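Local coordinates for p800 reaction center core protein (Heliobacterium modesticaldum, PDB 5V8K) that forms the core of a symmetric homodimeric photosynthetic reaction centre, holding bacteriochlorophylls and a chlorophyll-type pigment in the membrane and binding a [4Fe-4S] cluster, at residues 532-546 with 572-586. Sequence-based numbering, arbitrary orientation.
Sequences WAFTFSMLFQYRGSR and ALSLKEGKAIGCFLF. With AOH (8(1)-OH-Chlorophyll aF), chain E.
R543 NH2 donates to A572 O at 2.8 Å, while its NE reaches L573 O at 2.9 Å. Both carbonyls lie at the edge of the guanidinium, close to its plane, but each donor stands above its carbonyl plane. With CG anti to the backbone N (chi1 -166°) and a bend at chi2, the chain turns along the 572-574 backbone, which ends in S574, the N-cap of the S574/E577 capping box. With an alanine in its place the two carbonyls would probably lose these donors, and the 572-574 backbone would be held less firmly. Next to it, R546 NH1 donates to a water that also lies 3.0 Å from S574 O, and A572 CB sits over one face of the R546 guanidinium.

Further along, L539 is a knob among G578, G582, C583 and F586; G582 leaves its CA 4.0 Å from L539 CG. F586 answers as a knob among W532, T535, L539 and F536, with W532 NE1 3.2 Å above the centre of its ring, the two ring planes inclined at 42°. On the side of 532-546 turned from helix 575-599 lies the 8(1)-OH-chlorophyll aF, whose OBD accepts from S545 OG. This is antiparallel knobs-into-holes packing of transmembrane helix segments 532-539 and 575-586, crossing at -158°, between pigment sites and the [4Fe-4S] cluster region beside L575.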
# COMPACT_ATOMS: atom_id res chain seq x y z
N TRP A 532 2.14 7.41 -3.97
CA TRP A 532 2.35 5.96 -3.96
C TRP A 532 1.03 5.23 -4.18
O TRP A 532 0.94 4.31 -5.00
CB TRP A 532 2.98 5.56 -2.63
CG TRP A 532 3.33 4.15 -2.44
CD1 TRP A 532 4.45 3.53 -2.87
CD2 TRP A 532 2.58 3.17 -1.72
NE1 TRP A 532 4.45 2.22 -2.48
CE2 TRP A 532 3.30 1.97 -1.77
CE3 TRP A 532 1.38 3.20 -1.02
CZ2 TRP A 532 2.88 0.82 -1.12
CZ3 TRP A 532 0.96 2.04 -0.36
CH2 TRP A 532 1.70 0.87 -0.43
N ALA A 533 -0.00 5.64 -3.46
CA ALA A 533 -1.32 5.06 -3.64
C ALA A 533 -1.79 5.18 -5.08
O ALA A 533 -2.34 4.23 -5.66
CB ALA A 533 -2.30 5.75 -2.69
N PHE A 534 -1.58 6.33 -5.68
CA PHE A 534 -2.06 6.57 -7.02
C PHE A 534 -1.38 5.65 -8.03
O PHE A 534 -2.01 5.27 -9.04
CB PHE A 534 -1.89 8.06 -7.36
CG PHE A 534 -2.69 8.48 -8.55
CD1 PHE A 534 -4.00 8.90 -8.42
CD2 PHE A 534 -2.13 8.44 -9.81
CE1 PHE A 534 -4.76 9.25 -9.57
CE2 PHE A 534 -2.87 8.80 -10.92
CZ PHE A 534 -4.19 9.20 -10.78
N THR A 535 -0.13 5.24 -7.79
CA THR A 535 0.52 4.33 -8.71
C THR A 535 -0.25 3.02 -8.86
O THR A 535 -0.11 2.35 -9.88
CB THR A 535 1.96 4.01 -8.35
OG1 THR A 535 2.03 3.19 -7.17
CG2 THR A 535 2.74 5.26 -8.18
N PHE A 536 -1.04 2.64 -7.84
CA PHE A 536 -1.84 1.43 -7.98
C PHE A 536 -2.74 1.51 -9.20
O PHE A 536 -3.00 0.50 -9.86
CB PHE A 536 -2.74 1.16 -6.76
CG PHE A 536 -2.03 0.96 -5.44
CD1 PHE A 536 -0.68 1.08 -5.31
CD2 PHE A 536 -2.78 0.66 -4.29
CE1 PHE A 536 -0.06 0.92 -4.07
CE2 PHE A 536 -2.19 0.47 -3.05
CZ PHE A 536 -0.82 0.62 -2.93
N SER A 537 -3.30 2.70 -9.45
CA SER A 537 -4.20 2.91 -10.57
C SER A 537 -3.50 2.68 -11.91
O SER A 537 -4.15 2.34 -12.90
CB SER A 537 -4.83 4.33 -10.50
OG SER A 537 -3.98 5.39 -10.95
N MET A 538 -2.19 2.76 -11.94
CA MET A 538 -1.38 2.49 -13.12
C MET A 538 -0.79 1.09 -13.14
O MET A 538 -0.42 0.61 -14.22
CB MET A 538 -0.19 3.46 -13.19
CG MET A 538 -0.53 4.93 -13.40
SD MET A 538 0.90 5.98 -13.02
CE MET A 538 2.12 5.02 -13.77
N LEU A 539 -0.60 0.45 -11.98
CA LEU A 539 0.03 -0.85 -11.92
C LEU A 539 -0.96 -2.00 -11.83
O LEU A 539 -0.62 -3.11 -12.25
CB LEU A 539 1.01 -0.92 -10.75
CG LEU A 539 2.17 0.06 -10.85
CD1 LEU A 539 2.88 0.27 -9.56
CD2 LEU A 539 3.18 -0.42 -11.85
N PHE A 540 -2.17 -1.78 -11.30
CA PHE A 540 -3.18 -2.82 -11.29
C PHE A 540 -3.63 -3.18 -12.70
O PHE A 540 -3.47 -2.40 -13.66
CB PHE A 540 -4.41 -2.40 -10.48
CG PHE A 540 -4.27 -2.53 -8.98
CD1 PHE A 540 -3.04 -2.47 -8.37
CD2 PHE A 540 -5.38 -2.68 -8.19
CE1 PHE A 540 -2.92 -2.54 -7.00
CE2 PHE A 540 -5.30 -2.74 -6.83
CZ PHE A 540 -4.07 -2.69 -6.21
N GLN A 541 -4.21 -4.38 -12.82
CA GLN A 541 -4.85 -4.87 -14.04
C GLN A 541 -6.13 -4.11 -14.36
O GLN A 541 -7.23 -4.68 -14.29
CB GLN A 541 -5.18 -6.37 -13.90
CG GLN A 541 -3.99 -7.27 -13.90
CD GLN A 541 -4.34 -8.65 -13.38
OE1 GLN A 541 -5.40 -9.16 -13.69
NE2 GLN A 541 -3.45 -9.24 -12.59
N TYR A 542 -6.03 -2.82 -14.67
CA TYR A 542 -7.21 -1.99 -14.81
C TYR A 542 -7.05 -0.91 -15.89
O TYR A 542 -7.77 0.10 -15.87
CB TYR A 542 -7.57 -1.36 -13.46
CG TYR A 542 -8.64 -2.14 -12.72
CD1 TYR A 542 -9.97 -1.99 -13.02
CD2 TYR A 542 -8.29 -3.04 -11.71
CE1 TYR A 542 -10.94 -2.72 -12.39
CE2 TYR A 542 -9.26 -3.79 -11.06
CZ TYR A 542 -10.59 -3.62 -11.39
OH TYR A 542 -11.55 -4.36 -10.73
N ARG A 543 -6.16 -1.12 -16.85
CA ARG A 543 -5.89 -0.08 -17.82
C ARG A 543 -7.08 0.17 -18.73
O ARG A 543 -7.36 1.32 -19.09
CB ARG A 543 -4.68 -0.44 -18.64
CG ARG A 543 -4.14 0.77 -19.43
CD ARG A 543 -4.70 0.84 -20.85
NE ARG A 543 -4.34 2.09 -21.51
CZ ARG A 543 -4.67 2.37 -22.76
NH1 ARG A 543 -5.36 1.50 -23.46
NH2 ARG A 543 -4.31 3.52 -23.30
N GLY A 544 -7.75 -0.89 -19.18
CA GLY A 544 -8.92 -0.70 -20.02
C GLY A 544 -10.02 0.09 -19.36
O GLY A 544 -10.67 0.93 -19.99
N SER A 545 -10.28 -0.18 -18.08
CA SER A 545 -11.24 0.61 -17.32
C SER A 545 -10.95 2.10 -17.46
O SER A 545 -11.85 2.91 -17.71
CB SER A 545 -11.20 0.21 -15.85
OG SER A 545 -12.17 0.94 -15.14
N ARG A 546 -9.68 2.48 -17.26
CA ARG A 546 -9.28 3.88 -17.28
C ARG A 546 -9.40 4.49 -18.68
O ARG A 546 -9.80 5.65 -18.82
CB ARG A 546 -7.85 3.98 -16.76
CG ARG A 546 -7.76 3.70 -15.25
CD ARG A 546 -6.35 3.34 -14.80
NE ARG A 546 -5.29 4.08 -15.47
CZ ARG A 546 -4.22 3.52 -16.04
NH1 ARG A 546 -3.33 4.28 -16.65
NH2 ARG A 546 -4.04 2.21 -16.03
N ALA A 572 -5.91 6.97 -21.63
CA ALA A 572 -5.17 6.58 -20.44
C ALA A 572 -3.74 6.25 -20.84
O ALA A 572 -3.45 5.88 -21.98
CB ALA A 572 -5.85 5.39 -19.75
N LEU A 573 -2.84 6.43 -19.90
CA LEU A 573 -1.51 5.87 -20.05
C LEU A 573 -1.63 4.40 -20.48
O LEU A 573 -2.51 3.67 -20.00
CB LEU A 573 -0.75 5.97 -18.74
CG LEU A 573 -0.52 7.38 -18.19
CD1 LEU A 573 -0.07 7.18 -16.80
CD2 LEU A 573 0.52 8.04 -18.95
N SER A 574 -0.78 3.98 -21.40
CA SER A 574 -0.78 2.63 -21.92
C SER A 574 -0.18 1.66 -20.90
O SER A 574 0.36 2.07 -19.88
CB SER A 574 0.00 2.56 -23.23
OG SER A 574 1.39 2.83 -23.02
N LEU A 575 -0.31 0.36 -21.19
CA LEU A 575 0.28 -0.65 -20.32
C LEU A 575 1.75 -0.34 -20.09
O LEU A 575 2.20 -0.28 -18.95
CB LEU A 575 0.12 -2.06 -20.91
CG LEU A 575 -1.31 -2.60 -21.04
CD1 LEU A 575 -1.27 -3.91 -21.71
CD2 LEU A 575 -2.02 -2.76 -19.66
N LYS A 576 2.49 -0.12 -21.17
CA LYS A 576 3.93 0.09 -21.09
C LYS A 576 4.28 1.37 -20.33
O LYS A 576 5.19 1.38 -19.49
CB LYS A 576 4.54 0.14 -22.49
CG LYS A 576 4.40 -1.13 -23.22
CD LYS A 576 4.68 -0.99 -24.71
CE LYS A 576 6.14 -1.04 -24.99
NZ LYS A 576 6.38 -1.33 -26.40
N GLU A 577 3.57 2.47 -20.63
CA GLU A 577 3.85 3.75 -19.97
C GLU A 577 3.51 3.68 -18.50
O GLU A 577 4.29 4.12 -17.65
CB GLU A 577 3.06 4.90 -20.60
CG GLU A 577 3.30 5.15 -22.05
CD GLU A 577 2.24 6.05 -22.70
OE1 GLU A 577 1.07 6.08 -22.25
OE2 GLU A 577 2.58 6.71 -23.71
N GLY A 578 2.34 3.14 -18.19
CA GLY A 578 1.89 3.09 -16.81
C GLY A 578 2.73 2.18 -15.94
O GLY A 578 2.92 2.45 -14.75
N LYS A 579 3.32 1.14 -16.52
CA LYS A 579 4.19 0.27 -15.75
C LYS A 579 5.53 0.94 -15.46
O LYS A 579 6.04 0.84 -14.34
CB LYS A 579 4.38 -1.07 -16.47
CG LYS A 579 3.63 -2.19 -15.84
CD LYS A 579 3.14 -3.24 -16.83
CE LYS A 579 4.23 -3.81 -17.73
NZ LYS A 579 3.78 -5.21 -18.20
N ALA A 580 6.09 1.64 -16.45
CA ALA A 580 7.34 2.37 -16.26
C ALA A 580 7.20 3.50 -15.24
O ALA A 580 8.03 3.65 -14.33
CB ALA A 580 7.85 2.94 -17.58
N ILE A 581 6.15 4.31 -15.38
CA ILE A 581 5.94 5.46 -14.50
C ILE A 581 5.49 4.98 -13.12
O ILE A 581 5.91 5.52 -12.08
CB ILE A 581 4.90 6.42 -15.12
CG1 ILE A 581 5.46 7.03 -16.40
CG2 ILE A 581 4.48 7.51 -14.12
CD1 ILE A 581 4.41 7.75 -17.25
N GLY A 582 4.66 3.95 -13.10
CA GLY A 582 4.19 3.41 -11.83
C GLY A 582 5.31 2.82 -11.03
O GLY A 582 5.40 3.02 -9.82
N CYS A 583 6.20 2.08 -11.68
CA CYS A 583 7.33 1.51 -10.97
C CYS A 583 8.25 2.61 -10.46
O CYS A 583 8.64 2.61 -9.30
CB CYS A 583 8.07 0.52 -11.86
SG CYS A 583 9.62 -0.13 -11.15
N PHE A 584 8.60 3.56 -11.34
CA PHE A 584 9.47 4.67 -10.95
C PHE A 584 8.93 5.38 -9.71
O PHE A 584 9.65 5.59 -8.74
CB PHE A 584 9.63 5.67 -12.10
CG PHE A 584 10.40 6.87 -11.70
CD1 PHE A 584 11.78 6.82 -11.64
CD2 PHE A 584 9.76 8.02 -11.29
CE1 PHE A 584 12.52 7.90 -11.24
CE2 PHE A 584 10.51 9.12 -10.88
CZ PHE A 584 11.90 9.04 -10.86
N LEU A 585 7.65 5.77 -9.74
CA LEU A 585 7.07 6.51 -8.63
C LEU A 585 6.81 5.66 -7.38
O LEU A 585 6.86 6.19 -6.27
CB LEU A 585 5.77 7.17 -9.08
CG LEU A 585 5.90 8.34 -10.04
CD1 LEU A 585 4.51 8.80 -10.43
CD2 LEU A 585 6.69 9.52 -9.42
N PHE A 586 6.47 4.38 -7.55
CA PHE A 586 6.26 3.50 -6.41
C PHE A 586 7.56 3.39 -5.61
O PHE A 586 7.59 3.65 -4.40
CB PHE A 586 5.77 2.12 -6.93
CG PHE A 586 5.40 1.16 -5.89
CD1 PHE A 586 6.35 0.52 -5.15
CD2 PHE A 586 4.08 0.86 -5.69
CE1 PHE A 586 6.00 -0.43 -4.20
CE2 PHE A 586 3.69 -0.10 -4.76
CZ PHE A 586 4.67 -0.74 -4.00
C1 AOH E . -13.80 12.51 -10.12
C2 AOH E . -12.44 12.73 -9.52
C3 AOH E . -12.18 12.65 -8.22
C4 AOH E . -13.24 12.33 -7.24
C5 AOH E . -10.79 12.94 -7.75
C6 AOH E . -10.65 14.39 -7.30
C7 AOH E . -9.32 14.45 -6.59
C8 AOH E . -8.87 15.57 -6.03
C9 AOH E . -9.67 16.83 -6.18
C10 AOH E . -7.50 15.57 -5.40
C11 AOH E . -7.30 15.09 -3.99
C15 AOH E . -6.09 14.77 -1.31
C14 AOH E . -3.81 15.55 -2.24
C13 AOH E . -5.27 15.25 -2.46
C12 AOH E . -5.84 15.39 -3.68
NB AOH E . -7.98 7.42 -8.03
ND AOH E . -9.11 4.74 -10.87
C1A AOH E . -10.42 7.43 -11.51
C1B AOH E . -8.25 8.74 -7.99
C1C AOH E . -6.87 4.69 -7.37
C1D AOH E . -8.84 3.43 -11.00
C2A AOH E . -11.30 8.62 -11.82
C2B AOH E . -7.60 9.38 -6.93
C2C AOH E . -6.44 3.45 -6.91
C2D AOH E . -9.46 2.91 -12.12
C3A AOH E . -10.57 9.63 -10.94
C3B AOH E . -6.92 8.35 -6.28
C3C AOH E . -6.82 2.54 -7.88
C3D AOH E . -10.16 3.97 -12.69
C4A AOH E . -9.67 8.82 -10.04
C4B AOH E . -7.20 7.17 -6.96
C4C AOH E . -7.47 3.31 -8.85
C4D AOH E . -9.96 5.09 -11.89
CAA AOH E . -12.76 8.34 -11.48
CAB AOH E . -6.09 8.70 -5.14
CAC AOH E . -6.62 1.09 -7.78
CAD AOH E . -11.20 4.38 -13.67
CBA AOH E . -13.68 9.37 -12.14
CBB AOH E . -5.15 7.99 -4.60
CBC AOH E . -6.00 0.46 -8.98
CBD AOH E . -11.45 5.84 -13.50
CED AOH E . -9.50 7.76 -16.22
CGA AOH E . -14.20 10.41 -11.21
CGD AOH E . -11.11 6.60 -14.76
CHA AOH E . -10.62 6.23 -12.34
CHB AOH E . -9.11 9.43 -8.98
CHC AOH E . -6.63 5.89 -6.57
CHD AOH E . -8.02 2.67 -10.03
CMA AOH E . -9.73 10.62 -11.74
CMB AOH E . -7.60 10.84 -6.56
CMC AOH E . -5.73 3.15 -5.62
CMD AOH E . -9.33 1.48 -12.56
NA AOH E . -9.58 7.56 -10.49
NC AOH E . -7.47 4.62 -8.56
O1 AOH E . -7.88 0.42 -7.54
O1A AOH E . -14.64 10.13 -10.10
O1D AOH E . -11.97 6.95 -15.54
O2A AOH E . -13.60 11.68 -11.26
O2D AOH E . -9.74 6.93 -15.06
OBD AOH E . -11.43 3.62 -14.68
MG AOH E . -8.38 6.16 -9.61
O HOH W 1 -0.14 0.19 -17.06
O HOH W 2 -1.50 2.18 -17.55
O HOH W 3 -6.45 6.71 -10.90